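Local coordinates for beta-1,3-xylanase (Alcaligenes sp., PDB 2COV), which probably binds beta-1,3-xylan through this family 31 carbohydrate-binding module, which would hold the enzyme close to its polysaccharide substrate, at residues 13-18 / 89-94; 68-73 / 83-88. All blocks are in the same frame, centred on the assembly; numbering follows the deposited sequence.

How the contacts relate
From the N terminus the chain first lays down strand 13-19, one outermost strand of the antiparallel sheet. It then runs through the inner strands to the hairpin of strands 66-75 and 80-89. Contact 2 closes the short loop of this hairpin, between 68-73 and 83-88. Contact 1 closes the long one, when the chain runs on from the end of strand 80-89 and residues 89-94 come back to 13-18. Contact 2 therefore lies wholly within the span of contact 1. The two centres are about 14 Å apart, yet the contacts touch. Phe13 O probably accepts a hydrogen bond from Arg86 NH1 (2.8 Å), and the Phe13 ring packs against the hairpin at Leu69 and Leu84.

Contact 1: residues 13-18 / 89-94; sequences FNFNYV and TFTTQV
Gln93 lays its side-chain amide over one face of the Phe15 ring, the two planes only 7° apart. NE2 sits 3.5 Å above the ring plane, over the ring centre. The same NE2 gives a nearly straight hydrogen bond to Phe15 O (3.0 Å), with the acceptor in the amide plane. These two contacts hold the amide flat. The Gln93 backbone also takes part: Tyr17 N donates to Gln93 O at 2.8 Å. With CG anti to its backbone N (chi1 168°), the Tyr17 side chain runs beside Thr92, pointing the same way. Thr92 CG2 makes a CH-pi contact over one face, 4.2 Å from the ring centroid. Phe90 turns its ring edge to Phe15, with Phe90 CD1 3.9 Å from Phe15 CE2. Phe90 CZ meets Tyr17 CD2, also at 3.9 Å. In the next shell, Asn8 binds Gln93 OE1 and Asp20 binds Tyr17 OH. Asn16 ND2 binds Asn96 O, and its OD1 takes the N-H of Cys95, which is disulfide-bonded to Cys9. The C-terminal segment thus crosses from the last strand back to the first, consistent with the immunoglobulin-like beta fold expected of a family 31 module in the E-set clan.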
ATOM      1  N   PHE A  13       4.548  13.901  16.770  1.00 12.36           N
ATOM      2  CA  PHE A  13       4.593  12.482  16.470  1.00 11.89           C
ATOM      3  C   PHE A  13       5.807  11.932  17.185  1.00 11.85           C
ATOM      4  O   PHE A  13       6.936  12.283  16.828  1.00 12.27           O
ATOM      5  CB  PHE A  13       4.728  12.319  14.951  1.00 12.39           C
ATOM      6  CG  PHE A  13       4.570  10.913  14.442  1.00 11.75           C
ATOM      7  CD1 PHE A  13       4.927  10.628  13.129  1.00 12.66           C
ATOM      8  CD2 PHE A  13       4.119   9.851  15.224  1.00 11.57           C
ATOM      9  CE1 PHE A  13       4.818   9.391  12.591  1.00 13.40           C
ATOM     10  CE2 PHE A  13       3.974   8.593  14.689  1.00 11.45           C
ATOM     11  CZ  PHE A  13       4.333   8.372  13.380  1.00 12.71           C
ATOM     12  N   ASN A  14       5.621  11.166  18.250  1.00 12.11           N
ATOM     13  CA  ASN A  14       6.763  10.850  19.092  1.00 12.60           C
ATOM     14  C   ASN A  14       6.468   9.605  19.939  1.00 11.56           C
ATOM     15  O   ASN A  14       5.529   8.863  19.704  1.00 12.38           O
ATOM     16  CB  ASN A  14       7.053  12.110  19.925  1.00 13.61           C
ATOM     17  CG  ASN A  14       8.478  12.421  20.151  1.00 16.11           C
ATOM     18  OD1 ASN A  14       8.780  13.672  20.227  1.00 21.92           O
ATOM     19  ND2 ASN A  14       9.308  11.483  20.236  1.00 14.26           N
ATOM     20  N   PHE A  15       7.368   9.358  20.881  1.00 13.51           N
ATOM     21  CA  PHE A  15       7.236   8.223  21.802  1.00 13.64           C
ATOM     22  C   PHE A  15       7.695   8.566  23.184  1.00 14.97           C
ATOM     23  O   PHE A  15       8.481   9.484  23.396  1.00 14.09           O
ATOM     24  CB  PHE A  15       7.973   6.995  21.302  1.00 14.77           C
ATOM     25  CG  PHE A  15       9.455   7.142  21.381  1.00 13.65           C
ATOM     26  CD1 PHE A  15      10.172   7.734  20.383  1.00 15.07           C
ATOM     27  CD2 PHE A  15      10.158   6.699  22.522  1.00 15.34           C
ATOM     28  CE1 PHE A  15      11.563   7.895  20.476  1.00 15.33           C
ATOM     29  CE2 PHE A  15      11.535   6.883  22.617  1.00 15.66           C
ATOM     30  CZ  PHE A  15      12.263   7.416  21.587  1.00 15.21           C
ATOM     31  N   ASN A  16       7.147   7.813  24.158  1.00 15.19           N
ATOM     32  CA  ASN A  16       7.599   7.790  25.510  1.00 15.45           C
ATOM     33  C   ASN A  16       8.158   6.444  25.893  1.00 14.61           C
ATOM     34  O   ASN A  16       7.612   5.388  25.545  1.00 15.30           O
ATOM     35  CB  ASN A  16       6.423   8.022  26.482  1.00 16.55           C
ATOM     36  CG  ASN A  16       5.777   9.374  26.325  1.00 17.82           C
ATOM     37  OD1 ASN A  16       6.463  10.403  26.349  1.00 17.09           O
ATOM     38  ND2 ASN A  16       4.447   9.390  26.211  1.00 18.53           N
ATOM     39  N   TYR A  17       9.258   6.458  26.638  1.00 15.83           N
ATOM     40  CA  TYR A  17       9.661   5.295  27.389  1.00 16.28           C
ATOM     41  C   TYR A  17       8.628   5.004  28.519  1.00 15.99           C
ATOM     42  O   TYR A  17       8.278   5.901  29.245  1.00 18.59           O
ATOM     43  CB  TYR A  17      11.059   5.553  27.961  1.00 17.75           C
ATOM     44  CG  TYR A  17      11.538   4.584  29.011  1.00 18.67           C
ATOM     45  CD1 TYR A  17      11.276   4.787  30.373  1.00 20.45           C
ATOM     46  CD2 TYR A  17      12.295   3.485  28.668  1.00 18.21           C
ATOM     47  CE1 TYR A  17      11.764   3.901  31.334  1.00 21.60           C
ATOM     48  CE2 TYR A  17      12.793   2.615  29.645  1.00 19.94           C
ATOM     49  CZ  TYR A  17      12.512   2.829  30.920  1.00 18.90           C
ATOM     50  OH  TYR A  17      13.022   1.975  31.934  1.00 22.99           O
ATOM     51  N   VAL A  18       8.205   3.770  28.592  1.00 16.31           N
ATOM     52  CA  VAL A  18       7.283   3.313  29.671  1.00 16.26           C
ATOM     53  C   VAL A  18       8.085   2.467  30.641  1.00 17.78           C
ATOM     54  O   VAL A  18       8.053   2.717  31.854  1.00 18.06           O
ATOM     55  CB  VAL A  18       6.074   2.564  29.107  1.00 17.20           C
ATOM     56  CG1 VAL A  18       5.173   2.053  30.218  1.00 18.84           C
ATOM     57  CG2 VAL A  18       5.258   3.456  28.160  1.00 17.66           C
ATOM     58  N   THR A  89      14.931   5.625  17.216  1.00 15.75           N
ATOM     59  CA  THR A  89      15.626   4.696  18.116  1.00 16.55           C
ATOM     60  C   THR A  89      15.004   4.747  19.504  1.00 15.80           C
ATOM     61  O   THR A  89      14.794   5.824  20.024  1.00 16.58           O
ATOM     62  CB  THR A  89      17.109   5.051  18.163  1.00 19.55           C
ATOM     63  OG1 THR A  89      17.675   4.969  16.846  1.00 20.05           O
ATOM     64  CG2 THR A  89      17.888   4.113  19.127  1.00 19.23           C
ATOM     65  N   PHE A  90      14.680   3.604  20.052  1.00 16.11           N
ATOM     66  CA  PHE A  90      14.031   3.575  21.344  1.00 16.15           C
ATOM     67  C   PHE A  90      15.007   3.876  22.477  1.00 15.82           C
ATOM     68  O   PHE A  90      16.030   3.186  22.605  1.00 17.17           O
ATOM     69  CB  PHE A  90      13.353   2.232  21.565  1.00 16.63           C
ATOM     70  CG  PHE A  90      12.638   2.072  22.876  1.00 14.94           C
ATOM     71  CD1 PHE A  90      11.963   3.100  23.433  1.00 16.10           C
ATOM     72  CD2 PHE A  90      12.665   0.863  23.524  1.00 16.68           C
ATOM     73  CE1 PHE A  90      11.299   2.952  24.625  1.00 17.77           C
ATOM     74  CE2 PHE A  90      11.997   0.682  24.699  1.00 15.98           C
ATOM     75  CZ  PHE A  90      11.330   1.729  25.269  1.00 16.89           C
ATOM     76  N   THR A  91      14.748   4.964  23.187  1.00 17.39           N
ATOM     77  CA  THR A  91      15.560   5.441  24.291  1.00 17.96           C
ATOM     78  C   THR A  91      14.655   5.685  25.497  1.00 18.69           C
ATOM     79  O   THR A  91      13.454   5.527  25.406  1.00 18.06           O
ATOM     80  CB  THR A  91      16.182   6.827  23.965  1.00 17.95           C
ATOM     81  OG1 THR A  91      15.108   7.800  23.784  1.00 20.66           O
ATOM     82  CG2 THR A  91      16.985   6.811  22.639  1.00 19.34           C
ATOM     83  N   THR A  92      15.275   6.162  26.590  1.00 19.21           N
ATOM     84  CA  THR A  92      14.580   6.404  27.827  1.00 18.88           C
ATOM     85  C   THR A  92      13.869   7.773  27.903  1.00 19.03           C
ATOM     86  O   THR A  92      13.381   8.133  28.972  1.00 20.12           O
ATOM     87  CB  THR A  92      15.504   6.233  29.016  1.00 20.55           C
ATOM     88  OG1 THR A  92      16.567   7.160  28.791  1.00 21.91           O
ATOM     89  CG2 THR A  92      15.978   4.783  29.107  1.00 21.51           C
ATOM     90  N   GLN A  93      13.675   8.487  26.762  1.00 17.79           N
ATOM     91  CA  GLN A  93      12.993   9.796  26.853  1.00 18.76           C
ATOM     92  C   GLN A  93      11.548   9.658  27.309  1.00 17.41           C
ATOM     93  O   GLN A  93      10.893   8.729  26.911  1.00 18.15           O
ATOM     94  CB  GLN A  93      12.999  10.503  25.495  1.00 18.21           C
ATOM     95  CG  GLN A  93      12.182   9.838  24.403  1.00 18.87           C
ATOM     96  CD  GLN A  93      12.148  10.642  23.092  1.00 19.78           C
ATOM     97  OE1 GLN A  93      13.184  11.143  22.630  1.00 20.20           O
ATOM     98  NE2 GLN A  93      10.997  10.742  22.494  1.00 17.17           N
ATOM     99  N   VAL A  94      11.090  10.604  28.116  1.00 18.94           N
ATOM    100  CA  VAL A  94       9.710  10.683  28.526  1.00 20.23           C
ATOM    101  C   VAL A  94       9.294  12.114  28.192  1.00 21.09           C
ATOM    102  O   VAL A  94       9.828  13.102  28.754  1.00 23.26           O
ATOM    103  CB  VAL A  94       9.542  10.357  30.024  1.00 21.38           C
ATOM    104  CG1 VAL A  94       8.128  10.547  30.453  1.00 25.53           C
ATOM    105  CG2 VAL A  94      10.011   8.960  30.301  1.00 21.99           C
TER

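Contact 2: residues 68-73 / 83-88; sequences KLTFKV and ILDRNI
Ile83 lies beside Lys72, both side chains pointing the same way, and Ile83 CG2 meets Thr70 CG2 at 3.8 Å. Leu84 forms a hydrogen-bonded pair with Phe71: Leu84 N donates to Phe71 O (2.8 Å) and Phe71 N to Leu84 O. Leu84 CD1 reaches the edge of the Phe71 ring, 4.1 Å from Phe71 CD2. Asp85 has CG anti to its carbonyl carbon (chi1 -55°), on the same face of the sheet as Thr70, and the two side chains lie side by side. Asp85 OD1 accepts a hydrogen bond from Thr70 OG1 (2.8 Å), and the methylene CE of Lys68 lies 3.3 Å from Asp85 OD1. The charged Lys68 NZ goes on to a salt bridge with Asp43. An alanine in place of Asp85 would probably leave Thr70 OG1 without this acceptor and Lys68 CE without the carboxylate it packs against. The two strands form an antiparallel beta hairpin at the border of the chain's sheet, and residues 83-86 pair on their outer side with a strand of the second subunit. Arg86 pairs with Leu69 through two backbone hydrogen bonds, and Arg86 CG packs on Leu69 CD1 at 4.0 Å. Asn87 brings OD1 3.7 Å from Lys68 CB, while its ND2 binds Cys45 O of the third subunit. The Ile88 side chain crosses that of Leu69 at about a right angle, with Ile88 CG1 3.7 Å from Leu69 CD2.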
ATOM      1  N   LYS A  68      10.140   1.689  13.109  1.00 11.61           N
ATOM      2  CA  LYS A  68       9.284   2.584  12.313  1.00 11.60           C
ATOM      3  C   LYS A  68       8.014   2.861  13.118  1.00 11.59           C
ATOM      4  O   LYS A  68       7.277   1.914  13.507  1.00 12.46           O
ATOM      5  CB  LYS A  68       8.929   1.936  11.018  1.00 12.15           C
ATOM      6  CG  LYS A  68       7.984   2.740  10.119  1.00 13.41           C
ATOM      7  CD  LYS A  68       7.498   1.818   8.936  1.00 16.44           C
ATOM      8  CE  LYS A  68       6.482   2.405   8.033  1.00 19.17           C
ATOM      9  NZ  LYS A  68       6.139   1.300   7.042  1.00 24.87           N
ATOM     10  N   LEU A  69       7.754   4.131  13.365  1.00 10.95           N
ATOM     11  CA  LEU A  69       6.438   4.520  13.929  1.00 10.50           C
ATOM     12  C   LEU A  69       5.497   4.832  12.809  1.00 11.06           C
ATOM     13  O   LEU A  69       5.889   5.495  11.831  1.00 11.51           O
ATOM     14  CB  LEU A  69       6.615   5.790  14.789  1.00 11.60           C
ATOM     15  CG  LEU A  69       7.726   5.816  15.852  1.00 11.87           C
ATOM     16  CD1 LEU A  69       7.614   7.094  16.706  1.00 12.93           C
ATOM     17  CD2 LEU A  69       7.692   4.546  16.684  1.00 12.89           C
ATOM     18  N   THR A  70       4.228   4.481  12.958  1.00 11.61           N
ATOM     19  CA  THR A  70       3.212   4.929  11.998  1.00 10.37           C
ATOM     20  C   THR A  70       1.974   5.355  12.770  1.00 10.75           C
ATOM     21  O   THR A  70       1.594   4.783  13.774  1.00 11.15           O
ATOM     22  CB  THR A  70       2.772   3.781  11.065  1.00 11.59           C
ATOM     23  OG1 THR A  70       3.931   3.261  10.390  1.00 13.29           O
ATOM     24  CG2 THR A  70       1.747   4.164  10.029  1.00 13.17           C
ATOM     25  N   PHE A  71       1.386   6.438  12.240  1.00 10.62           N
ATOM     26  CA  PHE A  71       0.092   6.897  12.712  1.00  9.81           C
ATOM     27  C   PHE A  71      -0.801   7.024  11.511  1.00 10.37           C
ATOM     28  O   PHE A  71      -0.438   7.654  10.502  1.00 11.26           O
ATOM     29  CB  PHE A  71       0.188   8.257  13.394  1.00 10.01           C
ATOM     30  CG  PHE A  71      -1.115   8.760  13.963  1.00 10.86           C
ATOM     31  CD1 PHE A  71      -1.799   8.006  14.888  1.00 11.11           C
ATOM     32  CD2 PHE A  71      -1.706   9.923  13.578  1.00 11.90           C
ATOM     33  CE1 PHE A  71      -3.029   8.388  15.399  1.00 12.34           C
ATOM     34  CE2 PHE A  71      -2.906  10.364  14.102  1.00 12.78           C
ATOM     35  CZ  PHE A  71      -3.558   9.595  14.977  1.00 13.14           C
ATOM     36  N   LYS A  72      -1.931   6.339  11.580  1.00 10.67           N
ATOM     37  CA  LYS A  72      -2.958   6.369  10.555  1.00 10.02           C
ATOM     38  C   LYS A  72      -4.236   6.938  11.129  1.00 10.28           C
ATOM     39  O   LYS A  72      -4.653   6.534  12.192  1.00 11.27           O
ATOM     40  CB  LYS A  72      -3.273   4.959  10.015  1.00 10.07           C
ATOM     41  CG  LYS A  72      -2.123   4.071   9.749  1.00 12.52           C
ATOM     42  CD  LYS A  72      -2.515   2.776   9.104  1.00 14.44           C
ATOM     43  CE  LYS A  72      -1.342   1.849   8.875  1.00 15.76           C
ATOM     44  NZ  LYS A  72      -1.742   0.562   8.264  1.00 19.37           N
ATOM     45  N   VAL A  73      -4.846   7.876  10.429  1.00  9.82           N
ATOM     46  CA  VAL A  73      -6.002   8.527  10.977  1.00  9.85           C
ATOM     47  C   VAL A  73      -7.052   8.846   9.961  1.00 10.20           C
ATOM     48  O   VAL A  73      -6.742   9.336   8.865  1.00 10.79           O
ATOM     49  CB  VAL A  73      -5.570   9.778  11.799  1.00 10.53           C
ATOM     50  CG1 VAL A  73      -4.929  10.903  10.948  1.00 11.31           C
ATOM     51  CG2 VAL A  73      -6.747  10.327  12.614  1.00 11.20           C
ATOM     52  N   ILE A  83      -1.669   9.161   6.652  1.00 10.68           N
ATOM     53  CA  ILE A  83      -0.722   8.190   7.204  1.00 11.17           C
ATOM     54  C   ILE A  83       0.636   8.810   7.313  1.00 11.01           C
ATOM     55  O   ILE A  83       1.152   9.318   6.365  1.00 13.00           O
ATOM     56  CB  ILE A  83      -0.687   6.886   6.375  1.00 12.85           C
ATOM     57  CG1 ILE A  83      -2.086   6.235   6.330  1.00 14.71           C
ATOM     58  CG2 ILE A  83       0.341   5.922   6.971  1.00 14.16           C
ATOM     59  CD1 ILE A  83      -2.140   4.937   5.607  1.00 18.25           C
ATOM     60  N   LEU A  84       1.191   8.775   8.498  1.00 10.73           N
ATOM     61  CA  LEU A  84       2.487   9.350   8.818  1.00 10.32           C
ATOM     62  C   LEU A  84       3.453   8.284   9.288  1.00 11.60           C
ATOM     63  O   LEU A  84       3.051   7.496  10.130  1.00 11.60           O
ATOM     64  CB  LEU A  84       2.389  10.433   9.911  1.00 11.60           C
ATOM     65  CG  LEU A  84       1.513  11.639   9.653  1.00 13.44           C
ATOM     66  CD1 LEU A  84       0.105  11.350  10.131  1.00 18.78           C
ATOM     67  CD2 LEU A  84       1.936  12.812  10.441  1.00 15.62           C
ATOM     68  N   ASP A  85       4.684   8.288   8.759  1.00 11.19           N
ATOM     69  CA  ASP A  85       5.708   7.372   9.209  1.00 11.88           C
ATOM     70  C   ASP A  85       6.912   8.130   9.673  1.00 10.86           C
ATOM     71  O   ASP A  85       7.318   9.080   9.010  1.00 11.34           O
ATOM     72  CB  ASP A  85       6.124   6.399   8.083  1.00 12.32           C
ATOM     73  CG  ASP A  85       4.962   5.592   7.431  1.00 16.24           C
ATOM     74  OD1 ASP A  85       4.306   4.873   8.151  1.00 18.18           O
ATOM     75  OD2 ASP A  85       4.688   5.709   6.162  1.00 19.22           O
ATOM     76  N   ARG A  86       7.572   7.649  10.726  1.00 11.35           N
ATOM     77  CA  ARG A  86       8.928   8.159  11.062  1.00 10.69           C
ATOM     78  C   ARG A  86       9.730   7.068  11.718  1.00 10.36           C
ATOM     79  O   ARG A  86       9.196   6.314  12.528  1.00 11.37           O
ATOM     80  CB  ARG A  86       8.819   9.375  11.914  1.00 12.23           C
ATOM     81  CG  ARG A  86       8.439   9.179  13.344  1.00 11.75           C
ATOM     82  CD  ARG A  86       8.498  10.496  14.207  1.00 14.92           C
ATOM     83  NE  ARG A  86       9.917  10.909  14.332  1.00 15.51           N
ATOM     84  CZ  ARG A  86      10.425  11.514  15.412  1.00 19.39           C
ATOM     85  NH1 ARG A  86       9.710  11.889  16.464  1.00 22.28           N
ATOM     86  NH2 ARG A  86      11.716  11.814  15.443  1.00 22.79           N
ATOM     87  N   ASN A  87      11.025   7.060  11.492  1.00 11.40           N
ATOM     88  CA  ASN A  87      11.931   6.111  12.173  1.00 11.64           C
ATOM     89  C   ASN A  87      12.540   6.723  13.389  1.00 12.00           C
ATOM     90  O   ASN A  87      12.952   7.901  13.387  1.00 12.70           O
ATOM     91  CB  ASN A  87      13.075   5.686  11.233  1.00 11.75           C
ATOM     92  CG  ASN A  87      12.639   4.951  10.017  1.00 12.73           C
ATOM     93  OD1 ASN A  87      11.559   4.383   9.972  1.00 12.32           O
ATOM     94  ND2 ASN A  87      13.546   4.938   8.999  1.00 13.81           N
ATOM     95  N   ILE A  88      12.632   5.919  14.450  1.00 12.03           N
ATOM     96  CA  ILE A  88      13.198   6.329  15.732  1.00 13.69           C
ATOM     97  C   ILE A  88      14.092   5.214  16.300  1.00 14.14           C
ATOM     98  O   ILE A  88      14.032   4.067  15.872  1.00 14.52           O
ATOM     99  CB  ILE A  88      12.107   6.760  16.793  1.00 13.62           C
ATOM    100  CG1 ILE A  88      11.185   5.610  17.165  1.00 14.09           C
ATOM    101  CG2 ILE A  88      11.322   7.924  16.268  1.00 14.49           C
ATOM    102  CD1 ILE A  88      11.707   4.641  18.276  1.00 15.63           C
TER